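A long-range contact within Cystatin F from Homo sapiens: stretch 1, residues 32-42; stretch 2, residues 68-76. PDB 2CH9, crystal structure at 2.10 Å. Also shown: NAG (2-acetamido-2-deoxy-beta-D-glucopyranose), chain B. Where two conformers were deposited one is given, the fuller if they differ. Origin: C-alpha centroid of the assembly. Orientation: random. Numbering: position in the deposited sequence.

Stretch 1 (32-42) QAARYSVEKFN
Stretch 2 68-76: KYMLEVEIG

Residues 32-42 are helical throughout (phi/psi near -65/-40), with i to i+4 bonds from Tyr36 N to Gln32 O (3.0 Å) through Asn42 N to Val38 O (2.8 Å). Residues 68-76 are an extended strand, phi -93 to -137° and psi 110 to 149°. The axes approach to 9.5 Å at a signed crossing angle of -71°, so the helix lies steeply across the strand. CA pairs fix the register: Ala33-Tyr69 6.9 Å, Ala34-Val73 6.7 Å, Val38-Ile75 6.8 Å.

No hydrogen bond crosses the contact; the contact is mainly apolar packing, and 366 Å² is buried between the stretches, both sides summed. Strand alternation directs the CA-to-CB bonds of Tyr69, Leu71, Val73 and Ile75 toward the helix.

The small residues Ala33 and Ala34 leave the helix surface low, and Leu71 (chi1 m, chi2 t) fills that hollow: its CD1 lies 3.5 Å from Ala34 N and 3.8 Å from Ala33 CB. Contact with a backbone nitrogen shows how deeply this methyl reaches. Ala33 CB also meets Tyr69 CD2 at 3.6 Å, approaching the ring (chi1 m, chi2 -84°) obliquely, while Ala34 CB lies 4.2 Å from Val73 CG2 (chi1 p). Ser37 (chi1 m) suits this apolar setting because its OG donates to Ala33 O at 3.0 Å within the helix; that OG is 4.3 Å from Leu71 CD1.

Ile75 (chi1 p, chi2 t) is the largest contributor, with 83 Å² covered. Its CG2 touches Val38 CG2 (Val38 chi1 p) at 3.6 Å. Its CD1 sits over one face of the Phe41 ring (chi1 t, chi2 88°), 3.5 Å from the ring centroid and 9° off the normal, a CH-pi contact in which the flat ring receives the projecting methyl.

Outside this contact, Lys40 NZ donates to NAG O7 at 3.0 Å.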

ATOM      1  N   GLN A  32       7.436  -3.392 -16.416  1.00 56.01           N
ATOM      2  CA  GLN A  32       8.747  -3.379 -15.779  1.00 56.38           C
ATOM      3  C   GLN A  32       8.618  -3.654 -14.280  1.00 56.19           C
ATOM      4  O   GLN A  32       9.451  -4.333 -13.703  1.00 55.76           O
ATOM      5  CB  GLN A  32       9.472  -2.055 -16.028  1.00 56.83           C
ATOM      6  CG  GLN A  32      10.880  -1.990 -15.437  1.00 59.70           C
ATOM      7  CD  GLN A  32      11.822  -3.085 -15.983  1.00 63.87           C
ATOM      8  OE1 GLN A  32      12.226  -3.044 -17.151  1.00 66.87           O
ATOM      9  NE2 GLN A  32      12.173  -4.059 -15.133  1.00 63.39           N
ATOM     10  N   ALA A  33       7.557  -3.144 -13.656  1.00 55.63           N
ATOM     11  CA  ALA A  33       7.342  -3.381 -12.227  1.00 54.81           C
ATOM     12  C   ALA A  33       7.074  -4.867 -11.934  1.00 54.73           C
ATOM     13  O   ALA A  33       7.569  -5.416 -10.941  1.00 55.74           O
ATOM     14  CB  ALA A  33       6.213  -2.481 -11.695  1.00 54.36           C
ATOM     15  N   ALA A  34       6.308  -5.516 -12.807  1.00 54.82           N
ATOM     16  CA  ALA A  34       6.045  -6.951 -12.693  1.00 54.33           C
ATOM     17  C   ALA A  34       7.321  -7.783 -12.867  1.00 54.21           C
ATOM     18  O   ALA A  34       7.465  -8.826 -12.228  1.00 54.61           O
ATOM     19  CB  ALA A  34       4.991  -7.383 -13.699  1.00 54.13           C
ATOM     20  N   ARG A  35       8.231  -7.324 -13.728  1.00 53.39           N
ATOM     21  CA  ARG A  35       9.557  -7.947 -13.852  1.00 53.18           C
ATOM     22  C   ARG A  35      10.377  -7.797 -12.572  1.00 53.18           C
ATOM     23  O   ARG A  35      11.005  -8.761 -12.115  1.00 52.98           O
ATOM     24  CB  ARG A  35      10.332  -7.385 -15.060  1.00 53.04           C
ATOM     25  CG  ARG A  35      11.765  -7.915 -15.217  1.00 54.58           C
ATOM     26  CD  ARG A  35      11.843  -9.464 -15.307  1.00 54.79           C
ATOM     27  NE  ARG A  35      11.040  -9.998 -16.404  1.00 54.25           N
ATOM     28  CZ  ARG A  35      11.412 -10.022 -17.685  1.00 54.40           C
ATOM     29  NH1 ARG A  35      12.597  -9.555 -18.066  1.00 50.60           N
ATOM     30  NH2 ARG A  35      10.582 -10.517 -18.595  1.00 54.47           N
ATOM     31  N   TYR A  36      10.395  -6.600 -11.992  1.00 52.95           N
ATOM     32  CA  TYR A  36      11.053  -6.432 -10.691  1.00 53.33           C
ATOM     33  C   TYR A  36      10.509  -7.389  -9.629  1.00 52.79           C
ATOM     34  O   TYR A  36      11.273  -7.959  -8.837  1.00 51.79           O
ATOM     35  CB  TYR A  36      10.929  -5.010 -10.190  1.00 53.18           C
ATOM     36  CG  TYR A  36      11.704  -4.027 -11.000  1.00 55.29           C
ATOM     37  CD1 TYR A  36      12.995  -4.322 -11.449  1.00 55.89           C
ATOM     38  CD2 TYR A  36      11.176  -2.772 -11.281  1.00 54.58           C
ATOM     39  CE1 TYR A  36      13.722  -3.384 -12.194  1.00 57.43           C
ATOM     40  CE2 TYR A  36      11.884  -1.839 -12.024  1.00 55.48           C
ATOM     41  CZ  TYR A  36      13.150  -2.147 -12.467  1.00 54.92           C
ATOM     42  OH  TYR A  36      13.839  -1.211 -13.186  1.00 56.25           O
ATOM     43  N   SER A  37       9.187  -7.570  -9.629  1.00 53.53           N
ATOM     44  CA  SER A  37       8.522  -8.422  -8.637  1.00 53.33           C
ATOM     45  C   SER A  37       9.015  -9.859  -8.718  1.00 53.70           C
ATOM     46  O   SER A  37       9.376 -10.465  -7.697  1.00 53.86           O
ATOM     47  CB  SER A  37       7.011  -8.387  -8.844  1.00 53.66           C
ATOM     48  OG  SER A  37       6.549  -7.074  -8.665  1.00 54.90           O
ATOM     49  N   VAL A  38       9.052 -10.403  -9.937  1.00 53.90           N
ATOM     50  CA  VAL A  38       9.468 -11.792 -10.099  1.00 53.77           C
ATOM     51  C   VAL A  38      10.965 -11.987  -9.848  1.00 53.80           C
ATOM     52  O   VAL A  38      11.393 -13.050  -9.391  1.00 53.87           O
ATOM     53  CB  VAL A  38       9.001 -12.399 -11.424  1.00 53.62           C
ATOM     54  CG1 VAL A  38       9.865 -11.912 -12.609  1.00 52.77           C
ATOM     55  CG2 VAL A  38       8.981 -13.926 -11.294  1.00 53.80           C
ATOM     56  N   GLU A  39      11.742 -10.936 -10.100  1.00 53.43           N
ATOM     57  CA  GLU A  39      13.161 -10.927  -9.772  1.00 53.17           C
ATOM     58  C   GLU A  39      13.396 -10.895  -8.259  1.00 52.67           C
ATOM     59  O   GLU A  39      14.312 -11.548  -7.766  1.00 51.77           O
ATOM     60  CB  GLU A  39      13.870  -9.763 -10.480  1.00 53.62           C
ATOM     61  CG  GLU A  39      13.886  -9.919 -11.993  1.00 55.51           C
ATOM     62  CD  GLU A  39      14.610  -8.797 -12.699  1.00 61.07           C
ATOM     63  OE1 GLU A  39      14.731  -7.692 -12.117  1.00 61.89           O
ATOM     64  OE2 GLU A  39      15.065  -9.022 -13.842  1.00 64.12           O
ATOM     65  N   LYS A  40      12.560 -10.153  -7.529  1.00 52.42           N
ATOM     66  CA  LYS A  40      12.550 -10.213  -6.063  1.00 52.55           C
ATOM     67  C   LYS A  40      12.208 -11.632  -5.609  1.00 52.27           C
ATOM     68  O   LYS A  40      12.840 -12.149  -4.693  1.00 52.62           O
ATOM     69  CB  LYS A  40      11.568  -9.203  -5.465  1.00 53.54           C
ATOM     70  CG  LYS A  40      11.439  -9.234  -3.942  1.00 53.93           C
ATOM     71  CD  LYS A  40      12.625  -8.544  -3.298  1.00 58.76           C
ATOM     72  CE  LYS A  40      12.372  -8.251  -1.826  1.00 61.05           C
ATOM     73  NZ  LYS A  40      13.281  -7.140  -1.385  1.00 64.76           N
ATOM     74  N   PHE A  41      11.236 -12.261  -6.274  1.00 52.08           N
ATOM     75  CA  PHE A  41      10.861 -13.655  -5.988  1.00 51.73           C
ATOM     76  C   PHE A  41      12.035 -14.604  -6.205  1.00 51.73           C
ATOM     77  O   PHE A  41      12.327 -15.433  -5.340  1.00 51.29           O
ATOM     78  CB  PHE A  41       9.665 -14.113  -6.848  1.00 51.38           C
ATOM     79  CG  PHE A  41       9.171 -15.500  -6.507  1.00 51.08           C
ATOM     80  CD1 PHE A  41       8.207 -15.687  -5.518  1.00 50.21           C
ATOM     81  CD2 PHE A  41       9.677 -16.618  -7.163  1.00 50.58           C
ATOM     82  CE1 PHE A  41       7.744 -16.960  -5.189  1.00 50.65           C
ATOM     83  CE2 PHE A  41       9.235 -17.903  -6.836  1.00 50.62           C
ATOM     84  CZ  PHE A  41       8.262 -18.077  -5.848  1.00 51.41           C
ATOM     85  N   ASN A  42      12.690 -14.505  -7.364  1.00 52.10           N
ATOM     86  CA  ASN A  42      13.862 -15.379  -7.637  1.00 52.66           C
ATOM     87  C   ASN A  42      14.981 -15.156  -6.624  1.00 53.31           C
ATOM     88  O   ASN A  42      15.620 -16.108  -6.188  1.00 53.57           O
ATOM     89  CB  ASN A  42      14.389 -15.232  -9.076  1.00 51.88           C
ATOM     90  CG  ASN A  42      13.344 -15.591 -10.128  1.00 52.05           C
ATOM     91  OD1 ASN A  42      12.549 -16.517  -9.947  1.00 51.50           O
ATOM     92  ND2 ASN A  42      13.334 -14.848 -11.235  1.00 50.13           N
ATOM     93  N   LYS A  68       4.716   4.233  -7.209  1.00 53.76           N
ATOM     94  CA  LYS A  68       4.509   2.982  -6.474  1.00 54.37           C
ATOM     95  C   LYS A  68       3.441   2.162  -7.187  1.00 54.70           C
ATOM     96  O   LYS A  68       2.288   2.610  -7.346  1.00 54.69           O
ATOM     97  CB  LYS A  68       4.077   3.252  -5.029  1.00 54.88           C
ATOM     98  CG  LYS A  68       4.027   2.000  -4.153  1.00 56.12           C
ATOM     99  CD  LYS A  68       3.150   2.186  -2.955  1.00 60.65           C
ATOM    100  CE  LYS A  68       3.837   1.615  -1.735  1.00 64.53           C
ATOM    101  NZ  LYS A  68       2.919   1.325  -0.602  1.00 66.04           N
ATOM    102  N   TYR A  69       3.825   0.973  -7.645  1.00 54.08           N
ATOM    103  CA  TYR A  69       2.886   0.068  -8.309  1.00 53.83           C
ATOM    104  C   TYR A  69       2.323  -0.909  -7.318  1.00 53.99           C
ATOM    105  O   TYR A  69       3.042  -1.429  -6.468  1.00 54.36           O
ATOM    106  CB  TYR A  69       3.560  -0.671  -9.454  1.00 52.69           C
ATOM    107  CG  TYR A  69       4.000   0.256 -10.550  1.00 53.16           C
ATOM    108  CD1 TYR A  69       3.110   0.662 -11.551  1.00 51.12           C
ATOM    109  CD2 TYR A  69       5.291   0.775 -10.568  1.00 51.21           C
ATOM    110  CE1 TYR A  69       3.518   1.532 -12.549  1.00 52.62           C
ATOM    111  CE2 TYR A  69       5.698   1.649 -11.564  1.00 50.30           C
ATOM    112  CZ  TYR A  69       4.816   2.017 -12.543  1.00 52.59           C
ATOM    113  OH  TYR A  69       5.247   2.869 -13.525  1.00 53.76           O
ATOM    114  N   MET A  70       1.015  -1.113  -7.367  1.00 54.39           N
ATOM    115  CA  MET A  70       0.397  -2.178  -6.588  1.00 54.90           C
ATOM    116  C   MET A  70      -0.122  -3.161  -7.623  1.00 54.83           C
ATOM    117  O   MET A  70      -0.996  -2.804  -8.417  1.00 54.94           O
ATOM    118  CB  MET A  70      -0.745  -1.629  -5.720  1.00 54.82           C
ATOM    119  CG  MET A  70      -0.286  -0.526  -4.797  1.00 55.79           C
ATOM    120  SD  MET A  70      -1.640   0.287  -3.960  1.00 57.01           S
ATOM    121  CE  MET A  70      -0.721   1.202  -2.712  1.00 58.52           C
ATOM    122  N   LEU A  71       0.418  -4.380  -7.622  1.00 54.71           N
ATOM    123  CA  LEU A  71       0.197  -5.312  -8.725  1.00 55.01           C
ATOM    124  C   LEU A  71      -0.347  -6.645  -8.262  1.00 55.58           C
ATOM    125  O   LEU A  71       0.040  -7.160  -7.216  1.00 55.89           O
ATOM    126  CB  LEU A  71       1.488  -5.570  -9.505  1.00 54.75           C
ATOM    127  CG  LEU A  71       2.308  -4.410 -10.055  1.00 54.50           C
ATOM    128  CD1 LEU A  71       3.493  -4.983 -10.792  1.00 52.43           C
ATOM    129  CD2 LEU A  71       1.483  -3.508 -11.000  1.00 52.32           C
ATOM    130  N   GLU A  72      -1.265  -7.180  -9.063  1.00 55.45           N
ATOM    131  CA  GLU A  72      -1.703  -8.555  -8.968  1.00 56.00           C
ATOM    132  C   GLU A  72      -1.110  -9.242 -10.200  1.00 55.76           C
ATOM    133  O   GLU A  72      -1.519  -8.984 -11.328  1.00 56.21           O
ATOM    134  CB  GLU A  72      -3.232  -8.631  -8.975  1.00 55.58           C
ATOM    135  CG  GLU A  72      -3.800 -10.001  -8.721  1.00 56.25           C
ATOM    136  CD  GLU A  72      -5.322 -10.006  -8.787  1.00 57.53           C
ATOM    137  OE1 GLU A  72      -5.889  -9.900  -9.911  1.00 61.32           O
ATOM    138  OE2 GLU A  72      -5.966 -10.119  -7.720  1.00 58.94           O
ATOM    139  N   VAL A  73      -0.140 -10.112  -9.965  1.00 55.56           N
ATOM    140  CA  VAL A  73       0.692 -10.662 -11.032  1.00 55.62           C
ATOM    141  C   VAL A  73       0.831 -12.181 -10.839  1.00 55.45           C
ATOM    142  O   VAL A  73       1.028 -12.649  -9.718  1.00 56.21           O
ATOM    143  CB  VAL A  73       2.083  -9.944 -11.079  0.50 55.46           C
ATOM    144  CG1 VAL A  73       2.662  -9.760  -9.681  0.50 55.86           C
ATOM    145  CG2 VAL A  73       3.067 -10.667 -11.999  0.50 55.45           C
ATOM    146  N   GLU A  74       0.653 -12.948 -11.907  1.00 54.69           N
ATOM    147  CA  GLU A  74       0.926 -14.371 -11.861  1.00 54.62           C
ATOM    148  C   GLU A  74       2.361 -14.622 -12.319  1.00 54.31           C
ATOM    149  O   GLU A  74       2.841 -13.981 -13.253  1.00 54.26           O
ATOM    150  CB  GLU A  74      -0.071 -15.154 -12.715  1.00 54.33           C
ATOM    151  CG  GLU A  74      -1.453 -15.289 -12.070  1.00 57.22           C
ATOM    152  CD  GLU A  74      -2.515 -15.778 -13.036  1.00 60.21           C
ATOM    153  OE1 GLU A  74      -2.175 -16.479 -14.020  1.00 62.33           O
ATOM    154  OE2 GLU A  74      -3.706 -15.466 -12.814  1.00 63.03           O
ATOM    155  N   ILE A  75       3.049 -15.534 -11.639  1.00 53.70           N
ATOM    156  CA  ILE A  75       4.404 -15.919 -12.025  1.00 53.25           C
ATOM    157  C   ILE A  75       4.467 -17.420 -12.273  1.00 53.18           C
ATOM    158  O   ILE A  75       3.718 -18.180 -11.662  1.00 52.94           O
ATOM    159  CB  ILE A  75       5.450 -15.490 -10.979  1.00 53.23           C
ATOM    160  CG1 ILE A  75       5.233 -16.216  -9.642  1.00 53.18           C
ATOM    161  CG2 ILE A  75       5.413 -13.962 -10.784  1.00 52.44           C
ATOM    162  CD1 ILE A  75       6.389 -16.042  -8.674  1.00 51.24           C
ATOM    163  N   GLY A  76       5.341 -17.835 -13.186  1.00 52.57           N
ATOM    164  CA  GLY A  76       5.458 -19.239 -13.549  1.00 52.39           C
ATOM    165  C   GLY A  76       6.893 -19.704 -13.681  1.00 52.43           C
ATOM    166  O   GLY A  76       7.780 -18.924 -14.050  1.00 52.17           O
TER
HETATM  167  C1  NAG B   1      18.430 -11.208  -2.074  1.00 71.44           C
HETATM  168  C2  NAG B   1      18.193  -9.992  -1.172  1.00 74.72           C
HETATM  169  C3  NAG B   1      19.390  -9.788  -0.240  1.00 75.86           C
HETATM  170  C4  NAG B   1      19.706 -11.066   0.532  1.00 77.46           C
HETATM  171  C5  NAG B   1      19.672 -12.340  -0.313  1.00 76.90           C
HETATM  172  C6  NAG B   1      19.306 -13.350   0.752  1.00 78.57           C
HETATM  173  C7  NAG B   1      16.729  -8.256  -2.147  1.00 73.72           C
HETATM  174  C8  NAG B   1      16.713  -6.851  -2.687  1.00 72.82           C
HETATM  175  N2  NAG B   1      17.939  -8.782  -1.945  1.00 73.40           N
HETATM  176  O3  NAG B   1      19.078  -8.793   0.707  1.00 76.23           O
HETATM  177  O4  NAG B   1      20.923 -10.964   1.262  1.00 79.88           O
HETATM  178  O5  NAG B   1      18.614 -12.358  -1.265  1.00 74.87           O
HETATM  179  O6  NAG B   1      19.989 -14.579   0.756  1.00 81.10           O
HETATM  180  O7  NAG B   1      15.675  -8.853  -1.915  1.00 73.03           O